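PDB 6AK1: dimethyl-sulfide monooxygenase from Hyphomicrobium sulfonivorans, which oxidises dimethyl sulfide to methanethiol and formaldehyde with NADH and O2, using FMN, in the first step of dimethyl sulfide degradation. Local coordinates for residues A[45-51]-A[405-410]; A[72-78]-A[306-311]; A[241-247]-A[274-280]. One frame throughout, in Å; residues are numbered along the deposited sequence.

Contact 1: residues A[45-51]-A[405-410]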
ATOM      1  N   GLU A  45      -8.528  -5.256  16.212  1.00 20.42           N
ATOM      2  CA  GLU A  45      -9.740  -4.502  15.937  1.00 23.18           C
ATOM      3  C   GLU A  45     -10.164  -4.639  14.473  1.00 26.24           C
ATOM      4  O   GLU A  45     -11.365  -4.678  14.182  1.00 23.36           O
ATOM      5  CB  GLU A  45      -9.526  -3.034  16.316  1.00 22.73           C
ATOM      6  CG  GLU A  45     -10.659  -2.102  15.922  1.00 24.08           C
ATOM      7  CD  GLU A  45     -11.889  -2.224  16.831  1.00 27.77           C
ATOM      8  OE1 GLU A  45     -11.990  -3.221  17.572  1.00 25.74           O
ATOM      9  OE2 GLU A  45     -12.748  -1.310  16.807  1.00 29.15           O
ATOM     10  N   LEU A  46      -9.201  -4.750  13.549  1.00 23.77           N
ATOM     11  CA  LEU A  46      -9.536  -5.020  12.153  1.00 22.87           C
ATOM     12  C   LEU A  46     -10.217  -6.372  11.970  1.00 22.44           C
ATOM     13  O   LEU A  46     -11.072  -6.507  11.091  1.00 22.75           O
ATOM     14  CB  LEU A  46      -8.284  -4.942  11.277  1.00 22.02           C
ATOM     15  CG  LEU A  46      -7.639  -3.557  11.088  1.00 22.45           C
ATOM     16  CD1 LEU A  46      -6.635  -3.584   9.974  1.00 26.54           C
ATOM     17  CD2 LEU A  46      -8.679  -2.512  10.791  1.00 21.14           C
ATOM     18  N   GLU A  47      -9.871  -7.386  12.777  1.00 22.51           N
ATOM     19  CA  GLU A  47     -10.524  -8.684  12.602  1.00 25.69           C
ATOM     20  C   GLU A  47     -11.925  -8.707  13.196  1.00 23.41           C
ATOM     21  O   GLU A  47     -12.789  -9.428  12.698  1.00 28.33           O
ATOM     22  CB  GLU A  47      -9.682  -9.820  13.205  1.00 27.47           C
ATOM     23  CG  GLU A  47      -8.414 -10.039  12.447  1.00 26.19           C
ATOM     24  CD  GLU A  47      -7.844 -11.445  12.550  1.00 25.09           C
ATOM     25  OE1 GLU A  47      -7.997 -12.117  13.594  1.00 31.31           O
ATOM     26  OE2 GLU A  47      -7.220 -11.877  11.565  1.00 25.58           O
ATOM     27  N   ARG A  48     -12.175  -7.921  14.240  1.00 26.35           N
ATOM     28  CA  ARG A  48     -13.536  -7.771  14.738  1.00 30.24           C
ATOM     29  C   ARG A  48     -14.484  -7.311  13.633  1.00 26.53           C
ATOM     30  O   ARG A  48     -15.665  -7.675  13.633  1.00 29.59           O
ATOM     31  CB  ARG A  48     -13.558  -6.790  15.922  1.00 29.94           C
ATOM     32  CG  ARG A  48     -14.932  -6.601  16.566  1.00 24.35           C
ATOM     33  CD  ARG A  48     -14.871  -5.685  17.773  1.00 27.10           C
ATOM     34  NE  ARG A  48     -14.708  -4.269  17.449  1.00 25.62           N
ATOM     35  CZ  ARG A  48     -15.717  -3.427  17.230  1.00 28.56           C
ATOM     36  NH1 ARG A  48     -16.972  -3.863  17.273  1.00 27.96           N
ATOM     37  NH2 ARG A  48     -15.477  -2.145  16.963  1.00 22.14           N
ATOM     38  N   GLY A  49     -13.983  -6.539  12.671  1.00 29.50           N
ATOM     39  CA  GLY A  49     -14.771  -6.102  11.539  1.00 25.36           C
ATOM     40  C   GLY A  49     -14.496  -6.828  10.241  1.00 30.28           C
ATOM     41  O   GLY A  49     -15.017  -6.403   9.202  1.00 31.36           O
ATOM     42  N   CYS A  50     -13.678  -7.891  10.259  1.00 30.44           N
ATOM     43  CA  CYS A  50     -13.363  -8.708   9.072  1.00 27.59           C
ATOM     44  C   CYS A  50     -12.791  -7.868   7.926  1.00 27.52           C
ATOM     45  O   CYS A  50     -13.039  -8.135   6.743  1.00 25.69           O
ATOM     46  CB  CYS A  50     -14.591  -9.502   8.604  1.00 29.21           C
ATOM     47  SG  CYS A  50     -15.145 -10.821   9.725  1.00 35.56           S
ATOM     48  N   PHE A  51     -12.013  -6.842   8.271  1.00 24.84           N
ATOM     49  CA  PHE A  51     -11.286  -6.089   7.254  1.00 23.09           C
ATOM     50  C   PHE A  51     -10.310  -7.006   6.518  1.00 23.96           C
ATOM     51  O   PHE A  51      -9.748  -7.945   7.090  1.00 21.06           O
ATOM     52  CB  PHE A  51     -10.516  -4.923   7.888  1.00 21.18           C
ATOM     53  CG  PHE A  51     -11.299  -3.632   7.979  1.00 26.85           C
ATOM     54  CD1 PHE A  51     -12.620  -3.620   8.414  1.00 24.14           C
ATOM     55  CD2 PHE A  51     -10.700  -2.424   7.639  1.00 21.93           C
ATOM     56  CE1 PHE A  51     -13.327  -2.430   8.505  1.00 24.50           C
ATOM     57  CE2 PHE A  51     -11.399  -1.222   7.734  1.00 26.10           C
ATOM     58  CZ  PHE A  51     -12.714  -1.221   8.171  1.00 22.50           C
ATOM     59  N   VAL A 405     -11.406   3.535  12.386  1.00 24.29           N
ATOM     60  CA  VAL A 405     -11.690   2.131  12.087  1.00 22.76           C
ATOM     61  C   VAL A 405     -12.824   1.602  12.960  1.00 22.04           C
ATOM     62  O   VAL A 405     -13.732   0.910  12.474  1.00 22.13           O
ATOM     63  CB  VAL A 405     -10.415   1.293  12.278  1.00 21.35           C
ATOM     64  CG1 VAL A 405     -10.774  -0.169  12.455  1.00 24.08           C
ATOM     65  CG2 VAL A 405      -9.457   1.486  11.119  1.00 23.11           C
ATOM     66  N   THR A 406     -12.781   1.911  14.258  1.00 22.09           N
ATOM     67  CA  THR A 406     -13.833   1.486  15.178  1.00 23.26           C
ATOM     68  C   THR A 406     -15.199   2.028  14.767  1.00 24.56           C
ATOM     69  O   THR A 406     -16.194   1.291  14.790  1.00 24.26           O
ATOM     70  CB  THR A 406     -13.483   1.929  16.598  1.00 26.53           C
ATOM     71  OG1 THR A 406     -12.257   1.299  16.992  1.00 25.16           O
ATOM     72  CG2 THR A 406     -14.589   1.521  17.581  1.00 25.78           C
ATOM     73  N   ASP A 407     -15.275   3.311  14.391  1.00 21.85           N
ATOM     74  CA  ASP A 407     -16.555   3.870  13.950  1.00 23.10           C
ATOM     75  C   ASP A 407     -17.039   3.199  12.665  1.00 26.61           C
ATOM     76  O   ASP A 407     -18.233   2.901  12.523  1.00 24.65           O
ATOM     77  CB  ASP A 407     -16.443   5.380  13.729  1.00 24.02           C
ATOM     78  CG  ASP A 407     -16.501   6.176  15.012  1.00 28.92           C
ATOM     79  OD1 ASP A 407     -16.821   5.598  16.079  1.00 31.55           O
ATOM     80  OD2 ASP A 407     -16.236   7.401  14.939  1.00 28.00           O
ATOM     81  N   PHE A 408     -16.131   2.966  11.710  1.00 21.52           N
ATOM     82  CA  PHE A 408     -16.517   2.253  10.496  1.00 23.44           C
ATOM     83  C   PHE A 408     -17.101   0.885  10.820  1.00 21.29           C
ATOM     84  O   PHE A 408     -18.155   0.507  10.297  1.00 23.82           O
ATOM     85  CB  PHE A 408     -15.326   2.099   9.552  1.00 20.77           C
ATOM     86  CG  PHE A 408     -15.730   1.774   8.144  1.00 20.23           C
ATOM     87  CD1 PHE A 408     -15.910   0.464   7.751  1.00 17.04           C
ATOM     88  CD2 PHE A 408     -15.966   2.795   7.222  1.00 21.49           C
ATOM     89  CE1 PHE A 408     -16.302   0.159   6.469  1.00 20.37           C
ATOM     90  CE2 PHE A 408     -16.358   2.492   5.928  1.00 19.60           C
ATOM     91  CZ  PHE A 408     -16.527   1.177   5.553  1.00 17.20           C
ATOM     92  N   ILE A 409     -16.422   0.124  11.679  1.00 23.94           N
ATOM     93  CA  ILE A 409     -16.920  -1.203  12.033  1.00 25.10           C
ATOM     94  C   ILE A 409     -18.274  -1.103  12.733  1.00 22.46           C
ATOM     95  O   ILE A 409     -19.208  -1.837  12.404  1.00 23.72           O
ATOM     96  CB  ILE A 409     -15.883  -1.948  12.889  1.00 25.68           C
ATOM     97  CG1 ILE A 409     -14.592  -2.135  12.088  1.00 23.81           C
ATOM     98  CG2 ILE A 409     -16.439  -3.304  13.369  1.00 24.71           C
ATOM     99  CD1 ILE A 409     -13.433  -2.703  12.908  1.00 26.48           C
ATOM    100  N   ASP A 410     -18.415  -0.174  13.676  1.00 24.53           N
ATOM    101  CA  ASP A 410     -19.636  -0.116  14.480  1.00 26.80           C
ATOM    102  C   ASP A 410     -20.836   0.390  13.678  1.00 26.31           C
ATOM    103  O   ASP A 410     -21.943  -0.144  13.809  1.00 25.50           O
ATOM    104  CB  ASP A 410     -19.411   0.770  15.710  1.00 25.41           C
ATOM    105  CG  ASP A 410     -18.411   0.159  16.689  1.00 27.05           C
ATOM    106  OD1 ASP A 410     -18.116  -1.043  16.574  1.00 27.91           O
ATOM    107  OD2 ASP A 410     -17.921   0.880  17.572  1.00 28.23           O
TER

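Contact 2: residues A[72-78]-A[306-311]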
ATOM      1  N   MET A  72       7.920  22.851   9.775  1.00 23.84           N
ATOM      2  CA  MET A  72       6.477  22.735   9.959  1.00 26.23           C
ATOM      3  C   MET A  72       6.034  21.275  10.005  1.00 26.66           C
ATOM      4  O   MET A  72       5.096  20.939  10.736  1.00 25.05           O
ATOM      5  CB  MET A  72       5.744  23.494   8.859  1.00 24.27           C
ATOM      6  CG  MET A  72       6.004  25.017   8.903  1.00 28.61           C
ATOM      7  SD  MET A  72       5.686  25.753  10.531  1.00 34.73           S
ATOM      8  CE  MET A  72       7.318  26.248  10.998  1.00 23.55           C
ATOM      9  N   ALA A  73       6.708  20.393   9.254  1.00 25.31           N
ATOM     10  CA  ALA A  73       6.398  18.966   9.320  1.00 24.00           C
ATOM     11  C   ALA A  73       6.743  18.379  10.689  1.00 23.55           C
ATOM     12  O   ALA A  73       5.994  17.553  11.221  1.00 20.73           O
ATOM     13  CB  ALA A  73       7.141  18.215   8.215  1.00 21.40           C
ATOM     14  N   LEU A  74       7.868  18.792  11.277  1.00 20.37           N
ATOM     15  CA  LEU A  74       8.216  18.329  12.621  1.00 22.45           C
ATOM     16  C   LEU A  74       7.211  18.816  13.664  1.00 24.96           C
ATOM     17  O   LEU A  74       6.871  18.082  14.603  1.00 22.49           O
ATOM     18  CB  LEU A  74       9.627  18.797  12.990  1.00 17.76           C
ATOM     19  CG  LEU A  74      10.774  18.086  12.273  1.00 22.90           C
ATOM     20  CD1 LEU A  74      12.079  18.910  12.360  1.00 19.24           C
ATOM     21  CD2 LEU A  74      10.986  16.674  12.843  1.00 19.10           C
ATOM     22  N   ARG A  75       6.733  20.058  13.525  1.00 23.20           N
ATOM     23  CA  ARG A  75       5.867  20.631  14.554  1.00 24.01           C
ATOM     24  C   ARG A  75       4.522  19.920  14.618  1.00 21.08           C
ATOM     25  O   ARG A  75       3.953  19.758  15.701  1.00 22.06           O
ATOM     26  CB  ARG A  75       5.674  22.133  14.318  1.00 21.85           C
ATOM     27  CG  ARG A  75       6.923  22.951  14.632  1.00 26.44           C
ATOM     28  CD  ARG A  75       6.738  24.459  14.306  1.00 28.67           C
ATOM     29  NE  ARG A  75       5.685  25.091  15.107  1.00 23.04           N
ATOM     30  CZ  ARG A  75       5.867  25.534  16.348  1.00 27.39           C
ATOM     31  NH1 ARG A  75       7.052  25.401  16.932  1.00 24.44           N
ATOM     32  NH2 ARG A  75       4.861  26.094  17.013  1.00 31.17           N
ATOM     33  N   ASP A  76       3.994  19.489  13.476  1.00 20.46           N
ATOM     34  CA  ASP A  76       2.743  18.746  13.432  1.00 20.17           C
ATOM     35  C   ASP A  76       2.955  17.248  13.176  1.00 19.99           C
ATOM     36  O   ASP A  76       1.985  16.521  12.933  1.00 20.24           O
ATOM     37  CB  ASP A  76       1.826  19.363  12.369  1.00 24.90           C
ATOM     38  CG  ASP A  76       0.424  18.786  12.391  1.00 25.27           C
ATOM     39  OD1 ASP A  76      -0.158  18.680  13.485  1.00 25.16           O
ATOM     40  OD2 ASP A  76      -0.076  18.412  11.316  1.00 26.33           O
ATOM     41  N   ALA A  77       4.201  16.771  13.236  1.00 21.98           N
ATOM     42  CA  ALA A  77       4.519  15.350  13.085  1.00 20.37           C
ATOM     43  C   ALA A  77       3.967  14.779  11.783  1.00 21.43           C
ATOM     44  O   ALA A  77       3.452  13.654  11.745  1.00 23.18           O
ATOM     45  CB  ALA A  77       4.018  14.534  14.284  1.00 22.46           C
ATOM     46  N   ASP A  78       4.106  15.547  10.698  1.00 19.56           N
ATOM     47  CA  ASP A  78       3.596  15.175   9.374  1.00 21.68           C
ATOM     48  C   ASP A  78       4.572  14.205   8.705  1.00 22.84           C
ATOM     49  O   ASP A  78       5.500  14.603   7.992  1.00 21.63           O
ATOM     50  CB  ASP A  78       3.360  16.420   8.527  1.00 22.68           C
ATOM     51  CG  ASP A  78       2.435  17.406   9.218  1.00 25.86           C
ATOM     52  OD1 ASP A  78       1.239  17.078   9.394  1.00 22.13           O
ATOM     53  OD2 ASP A  78       2.918  18.483   9.630  1.00 28.71           O
ATOM     54  N   GLU A 306      -0.752  24.674   8.699  1.00 25.58           N
ATOM     55  CA  GLU A 306       0.650  24.632   8.306  1.00 28.31           C
ATOM     56  C   GLU A 306       1.195  23.208   8.245  1.00 28.72           C
ATOM     57  O   GLU A 306       2.160  22.965   7.515  1.00 26.81           O
ATOM     58  CB  GLU A 306       1.482  25.509   9.242  1.00 27.95           C
ATOM     59  CG  GLU A 306       1.233  26.998   8.978  1.00 33.61           C
ATOM     60  CD  GLU A 306       2.471  27.860   9.169  1.00 34.04           C
ATOM     61  OE1 GLU A 306       2.662  28.393  10.280  1.00 38.93           O
ATOM     62  OE2 GLU A 306       3.261  27.997   8.214  1.00 31.08           O
ATOM     63  N   GLY A 307       0.589  22.261   8.966  1.00 28.27           N
ATOM     64  CA  GLY A 307       0.946  20.864   8.783  1.00 22.20           C
ATOM     65  C   GLY A 307       0.476  20.299   7.450  1.00 25.89           C
ATOM     66  O   GLY A 307       1.180  19.500   6.820  1.00 24.99           O
ATOM     67  N   MET A 308      -0.722  20.690   7.004  1.00 20.91           N
ATOM     68  CA  MET A 308      -1.190  20.218   5.704  1.00 22.98           C
ATOM     69  C   MET A 308      -0.437  20.890   4.558  1.00 23.05           C
ATOM     70  O   MET A 308      -0.301  20.307   3.476  1.00 21.53           O
ATOM     71  CB  MET A 308      -2.697  20.448   5.571  1.00 23.78           C
ATOM     72  CG  MET A 308      -3.321  19.816   4.332  1.00 25.63           C
ATOM     73  SD  MET A 308      -2.907  18.055   4.076  1.00 26.25           S
ATOM     74  CE  MET A 308      -3.590  17.308   5.558  1.00 26.50           C
ATOM     75  N   LEU A 309       0.067  22.109   4.774  1.00 24.43           N
ATOM     76  CA  LEU A 309       0.888  22.757   3.755  1.00 22.48           C
ATOM     77  C   LEU A 309       2.237  22.067   3.604  1.00 24.82           C
ATOM     78  O   LEU A 309       2.789  22.006   2.496  1.00 22.59           O
ATOM     79  CB  LEU A 309       1.074  24.236   4.093  1.00 23.13           C
ATOM     80  CG  LEU A 309      -0.235  25.023   3.998  1.00 26.34           C
ATOM     81  CD1 LEU A 309      -0.038  26.477   4.425  1.00 30.68           C
ATOM     82  CD2 LEU A 309      -0.789  24.943   2.594  1.00 23.64           C
ATOM     83  N   ALA A 310       2.795  21.553   4.705  1.00 20.88           N
ATOM     84  CA  ALA A 310       4.009  20.759   4.589  1.00 20.07           C
ATOM     85  C   ALA A 310       3.757  19.517   3.751  1.00 19.57           C
ATOM     86  O   ALA A 310       4.569  19.168   2.888  1.00 22.81           O
ATOM     87  CB  ALA A 310       4.539  20.379   5.976  1.00 23.92           C
ATOM     88  N   LEU A 311       2.630  18.839   3.985  1.00 21.47           N
ATOM     89  CA  LEU A 311       2.335  17.621   3.234  1.00 23.15           C
ATOM     90  C   LEU A 311       2.080  17.939   1.772  1.00 23.33           C
ATOM     91  O   LEU A 311       2.620  17.270   0.881  1.00 23.75           O
ATOM     92  CB  LEU A 311       1.130  16.890   3.843  1.00 21.16           C
ATOM     93  CG  LEU A 311       1.297  16.178   5.196  1.00 24.18           C
ATOM     94  CD1 LEU A 311      -0.050  15.712   5.727  1.00 24.78           C
ATOM     95  CD2 LEU A 311       2.286  14.996   5.094  1.00 19.42           C
TER

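Contact 3: residues A[241-247]-A[274-280]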
ATOM      1  N   ALA A 241       0.612  -5.360 -10.720  1.00 24.04           N
ATOM      2  CA  ALA A 241      -0.233  -5.164  -9.548  1.00 24.39           C
ATOM      3  C   ALA A 241      -1.300  -6.243  -9.445  1.00 24.08           C
ATOM      4  O   ALA A 241      -1.983  -6.556 -10.423  1.00 27.27           O
ATOM      5  CB  ALA A 241      -0.892  -3.781  -9.584  1.00 21.20           C
ATOM      6  N   GLU A 242      -1.438  -6.821  -8.256  1.00 22.35           N
ATOM      7  CA  GLU A 242      -2.646  -7.559  -7.923  1.00 23.53           C
ATOM      8  C   GLU A 242      -3.649  -6.708  -7.158  1.00 25.61           C
ATOM      9  O   GLU A 242      -4.853  -6.942  -7.270  1.00 30.28           O
ATOM     10  CB  GLU A 242      -2.298  -8.816  -7.126  1.00 24.81           C
ATOM     11  CG  GLU A 242      -1.292  -9.711  -7.852  1.00 26.95           C
ATOM     12  CD  GLU A 242      -0.826 -10.897  -7.011  1.00 30.59           C
ATOM     13  OE1 GLU A 242      -1.440 -11.985  -7.110  1.00 26.18           O
ATOM     14  OE2 GLU A 242       0.157 -10.726  -6.246  1.00 30.14           O
ATOM     15  N   GLY A 243      -3.178  -5.728  -6.390  1.00 23.07           N
ATOM     16  CA  GLY A 243      -4.015  -4.680  -5.835  1.00 23.02           C
ATOM     17  C   GLY A 243      -3.446  -3.347  -6.282  1.00 27.16           C
ATOM     18  O   GLY A 243      -2.224  -3.147  -6.213  1.00 24.99           O
ATOM     19  N   MET A 244      -4.284  -2.441  -6.783  1.00 20.24           N
ATOM     20  CA  MET A 244      -3.811  -1.140  -7.231  1.00 19.20           C
ATOM     21  C   MET A 244      -4.480  -0.054  -6.407  1.00 24.69           C
ATOM     22  O   MET A 244      -5.708  -0.039  -6.268  1.00 24.67           O
ATOM     23  CB  MET A 244      -4.072  -0.927  -8.721  1.00 23.18           C
ATOM     24  CG  MET A 244      -3.137   0.116  -9.319  1.00 29.70           C
ATOM     25  SD  MET A 244      -3.360   0.334 -11.091  1.00 40.20           S
ATOM     26  CE  MET A 244      -2.829  -1.280 -11.674  1.00 27.99           C
ATOM     27  N   PHE A 245      -3.663   0.845  -5.859  1.00 23.49           N
ATOM     28  CA  PHE A 245      -4.103   1.868  -4.918  1.00 25.37           C
ATOM     29  C   PHE A 245      -4.163   3.190  -5.686  1.00 28.06           C
ATOM     30  O   PHE A 245      -3.132   3.698  -6.140  1.00 28.31           O
ATOM     31  CB  PHE A 245      -3.139   1.911  -3.729  1.00 23.78           C
ATOM     32  CG  PHE A 245      -3.472   2.933  -2.682  1.00 27.28           C
ATOM     33  CD1 PHE A 245      -4.769   3.434  -2.530  1.00 33.46           C
ATOM     34  CD2 PHE A 245      -2.480   3.404  -1.835  1.00 28.97           C
ATOM     35  CE1 PHE A 245      -5.066   4.383  -1.543  1.00 27.26           C
ATOM     36  CE2 PHE A 245      -2.769   4.348  -0.848  1.00 32.17           C
ATOM     37  CZ  PHE A 245      -4.067   4.839  -0.703  1.00 27.47           C
ATOM     38  N   ILE A 246      -5.375   3.731  -5.861  1.00 26.84           N
ATOM     39  CA  ILE A 246      -5.574   4.897  -6.706  1.00 24.45           C
ATOM     40  C   ILE A 246      -6.062   6.078  -5.880  1.00 24.99           C
ATOM     41  O   ILE A 246      -6.629   5.938  -4.794  1.00 25.46           O
ATOM     42  CB  ILE A 246      -6.555   4.629  -7.865  1.00 25.81           C
ATOM     43  CG1 ILE A 246      -7.953   4.298  -7.329  1.00 26.33           C
ATOM     44  CG2 ILE A 246      -6.031   3.536  -8.778  1.00 23.63           C
ATOM     45  CD1 ILE A 246      -9.022   4.361  -8.398  1.00 23.16           C
ATOM     46  N   LEU A 247      -5.839   7.262  -6.432  1.00 26.52           N
ATOM     47  CA  LEU A 247      -6.321   8.515  -5.871  1.00 31.66           C
ATOM     48  C   LEU A 247      -7.325   9.097  -6.859  1.00 30.15           C
ATOM     49  O   LEU A 247      -6.946   9.502  -7.961  1.00 30.61           O
ATOM     50  CB  LEU A 247      -5.156   9.469  -5.625  1.00 34.49           C
ATOM     51  CG  LEU A 247      -5.506  10.825  -5.037  1.00 39.53           C
ATOM     52  CD1 LEU A 247      -6.272  10.625  -3.744  1.00 36.31           C
ATOM     53  CD2 LEU A 247      -4.229  11.635  -4.803  1.00 38.59           C
ATOM     54  N   SER A 274      -8.230  -9.176 -12.794  1.00 35.37           N
ATOM     55  CA  SER A 274      -6.971  -9.627 -12.212  1.00 31.96           C
ATOM     56  C   SER A 274      -6.395  -8.624 -11.224  1.00 31.48           C
ATOM     57  O   SER A 274      -5.583  -9.003 -10.372  1.00 28.61           O
ATOM     58  CB  SER A 274      -5.939  -9.884 -13.315  1.00 29.59           C
ATOM     59  OG  SER A 274      -6.302 -11.011 -14.101  1.00 37.29           O
ATOM     60  N   ILE A 275      -6.794  -7.361 -11.326  1.00 25.91           N
ATOM     61  CA  ILE A 275      -6.317  -6.295 -10.458  1.00 27.11           C
ATOM     62  C   ILE A 275      -7.491  -5.834  -9.617  1.00 27.83           C
ATOM     63  O   ILE A 275      -8.558  -5.519 -10.158  1.00 30.19           O
ATOM     64  CB  ILE A 275      -5.742  -5.121 -11.269  1.00 26.41           C
ATOM     65  CG1 ILE A 275      -4.724  -5.625 -12.296  1.00 27.35           C
ATOM     66  CG2 ILE A 275      -5.141  -4.062 -10.346  1.00 24.84           C
ATOM     67  CD1 ILE A 275      -4.120  -4.507 -13.160  1.00 24.23           C
ATOM     68  N   LYS A 276      -7.305  -5.795  -8.306  1.00 23.27           N
ATOM     69  CA  LYS A 276      -8.300  -5.236  -7.409  1.00 23.11           C
ATOM     70  C   LYS A 276      -7.914  -3.790  -7.145  1.00 27.39           C
ATOM     71  O   LYS A 276      -6.755  -3.508  -6.834  1.00 28.15           O
ATOM     72  CB  LYS A 276      -8.378  -6.038  -6.114  1.00 29.08           C
ATOM     73  CG  LYS A 276      -8.485  -7.528  -6.344  1.00 24.66           C
ATOM     74  CD  LYS A 276      -9.722  -7.862  -7.158  1.00 29.56           C
ATOM     75  CE  LYS A 276      -9.647  -9.292  -7.683  1.00 33.57           C
ATOM     76  NZ  LYS A 276     -10.885  -9.698  -8.411  1.00 39.03           N
ATOM     77  N   ILE A 277      -8.868  -2.874  -7.311  1.00 22.86           N
ATOM     78  CA  ILE A 277      -8.585  -1.443  -7.308  1.00 25.12           C
ATOM     79  C   ILE A 277      -9.124  -0.838  -6.012  1.00 26.96           C
ATOM     80  O   ILE A 277     -10.318  -0.943  -5.708  1.00 25.54           O
ATOM     81  CB  ILE A 277      -9.178  -0.753  -8.547  1.00 23.63           C
ATOM     82  CG1 ILE A 277      -8.600  -1.382  -9.824  1.00 21.83           C
ATOM     83  CG2 ILE A 277      -8.899   0.731  -8.504  1.00 24.61           C
ATOM     84  CD1 ILE A 277      -9.135  -0.798 -11.120  1.00 25.47           C
ATOM     85  N   PHE A 278      -8.243  -0.208  -5.251  1.00 21.60           N
ATOM     86  CA  PHE A 278      -8.588   0.381  -3.969  1.00 23.58           C
ATOM     87  C   PHE A 278      -8.360   1.877  -4.064  1.00 24.38           C
ATOM     88  O   PHE A 278      -7.311   2.315  -4.549  1.00 28.91           O
ATOM     89  CB  PHE A 278      -7.738  -0.208  -2.835  1.00 25.57           C
ATOM     90  CG  PHE A 278      -7.708  -1.701  -2.814  1.00 25.57           C
ATOM     91  CD1 PHE A 278      -8.878  -2.428  -2.953  1.00 28.08           C
ATOM     92  CD2 PHE A 278      -6.503  -2.386  -2.669  1.00 30.38           C
ATOM     93  CE1 PHE A 278      -8.855  -3.829  -2.940  1.00 31.60           C
ATOM     94  CE2 PHE A 278      -6.468  -3.781  -2.643  1.00 30.28           C
ATOM     95  CZ  PHE A 278      -7.648  -4.505  -2.786  1.00 28.73           C
ATOM     96  N   MET A 279      -9.323   2.658  -3.602  1.00 22.20           N
ATOM     97  CA  MET A 279      -9.201   4.101  -3.660  1.00 24.81           C
ATOM     98  C   MET A 279      -9.035   4.657  -2.256  1.00 21.81           C
ATOM     99  O   MET A 279      -9.559   4.112  -1.288  1.00 21.69           O
ATOM    100  CB  MET A 279     -10.419   4.746  -4.336  1.00 23.24           C
ATOM    101  CG  MET A 279     -11.744   4.454  -3.637  1.00 24.59           C
ATOM    102  SD  MET A 279     -13.143   5.372  -4.316  1.00 24.57           S
ATOM    103  CE  MET A 279     -12.934   6.968  -3.514  1.00 22.76           C
ATOM    104  N   LEU A 280      -8.296   5.745  -2.157  1.00 21.62           N
ATOM    105  CA  LEU A 280      -8.162   6.453  -0.897  1.00 21.99           C
ATOM    106  C   LEU A 280      -9.487   7.125  -0.540  1.00 23.37           C
ATOM    107  O   LEU A 280     -10.137   7.735  -1.395  1.00 23.77           O
ATOM    108  CB  LEU A 280      -7.031   7.478  -0.994  1.00 18.37           C
ATOM    109  CG  LEU A 280      -6.911   8.509   0.134  1.00 24.75           C
ATOM    110  CD1 LEU A 280      -6.526   7.790   1.400  1.00 22.99           C
ATOM    111  CD2 LEU A 280      -5.877   9.557  -0.208  1.00 19.55           C
TER

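Contact 1: residues A[45-51]-A[405-410]
I409 lies at the middle of this contact: its CG1 packs against CE1 of F51 (3.8 Å) and its CG2 against the bare CA of G49 (3.7 Å). A beta carbon on G49 would clash with I409 CG1, so glycine suits this spot. Deeper in, F51 CZ touches F408 CD1 at 3.6 Å and L46 CD2 meets V405 CG1 at 3.6 Å, all four apolar side chains also reaching strand 6-12 of the barrel. Helix 36-48 ends here in a Schellman motif, with C50 at positive phi, F51 N bonded to L46 O (3.0 Å) and C50 N to E47 O (3.0 Å); the turn brings F51 back toward helix 403-418. At the outer edge T406 OG1 donates to E45 OE2 (2.7 Å), while R48 NH2 bridges E45 OE2 and D410 OD1, both at 2.9 Å. R48 is thus shared by two carboxylates in a salt-bridge network, and this polar edge closes over a greasy interior that joins the first and last helices of the barrel.

Contact 2: residues A[72-78]-A[306-311]
Small residues let the end of helix 71-75 come close to helix 305-316. A73 CA lies 5.6 Å from A310 CA, and A73 CB is 4.1 Å from A310 CB. D76 CA and G307 CA approach to 5.4 Å. G307 must lack a side chain, because a beta carbon there would run into D76 OD2 and D78 OD2. The two aspartates adopt different rotamers. D76, with chi1 t, places OD2 3.7 Å from G307 CA, while its OD1 finds the residue's strongest polar partner in W23. D78 CB rests 3.9 Å from L311 CD2, and its chi1 m rotamer puts D78 OD2 3.2 Å from G307 CA. M72 folds its flexible chain back with chi1 and chi2 both m, so that M72 SD lies 4.0 Å from E306 OE1; the acid itself is held by Y66 and by a salt bridge to R67. No hydrogen bond crosses between the segments, so shape dominates. The helix bearing M72 and A73 stops in a Schellman motif, A77 taking the positive phi and D78 N bonding A73 O at 2.8 Å, a standard helix C-terminal turn here set against an alanine- and glycine-lined helix face.

Contact 3: residues A[241-247]-A[274-280]
Strands 243-246 and 276-284 run side by side in parallel, and five backbone hydrogen bonds join them. K276 N gives to E242 O (2.9 Å), M244 N to K276 O (2.7 Å), F278 N to M244 O (2.7 Å), I246 N to F278 O (2.7 Å) and L280 N to I246 O (3.1 Å). Each strand thus offers alternate residues to the other, and the intervening ones turn elsewhere: G243 and F245 pair with I224, Q226 and G228 on the far side, while I277 N is taken by the D392 carboxylate. Several carbonyls also receive CA-H contacts, such as G243 CA to K276 O at 3.1 Å. The charged side chains at the strand entry have partners too: E242 meets R432 and the backbone of I224, and K276 NZ reaches D273 O. On one face M244, I246 and I277 pack under I261 of helix 251-267, with I246 CD1 3.6 Å from I277 CG2. The other is largely aromatic, with K276 at its start: F245 CE1 meets L280 CB at 3.7 Å, the F245 ring stands edge-to-face with F10, and G243 is bare where a beta carbon would press tightly on F278 CE2. With most of these main-chain groups met by neighbouring strands, and I277 N by D392, mainly apolar side chains can pack on this beta-alpha-beta unit of the TIM barrel.

In the fold
The three contacts occupy different layers of one luciferase-like TIM barrel. Contact 3 belongs to the barrel wall, its centre about 9 Å from that of the chain; contact 1 joins outer helices and contact 2 lies further out, about 22 Å from the chain centre. Along the sequence they are nested, contact 3 inside the loop closed by contact 2, and contact 2 inside that closed by contact 1. None touches another: nearest atoms are about 10 Å apart between contacts 1 and 3 and between 2 and 3, and about 17 Å between 1 and 2. Contact 3 comes nearest the probable FMN site, the F245 side chain being about 8 Å from that of T104.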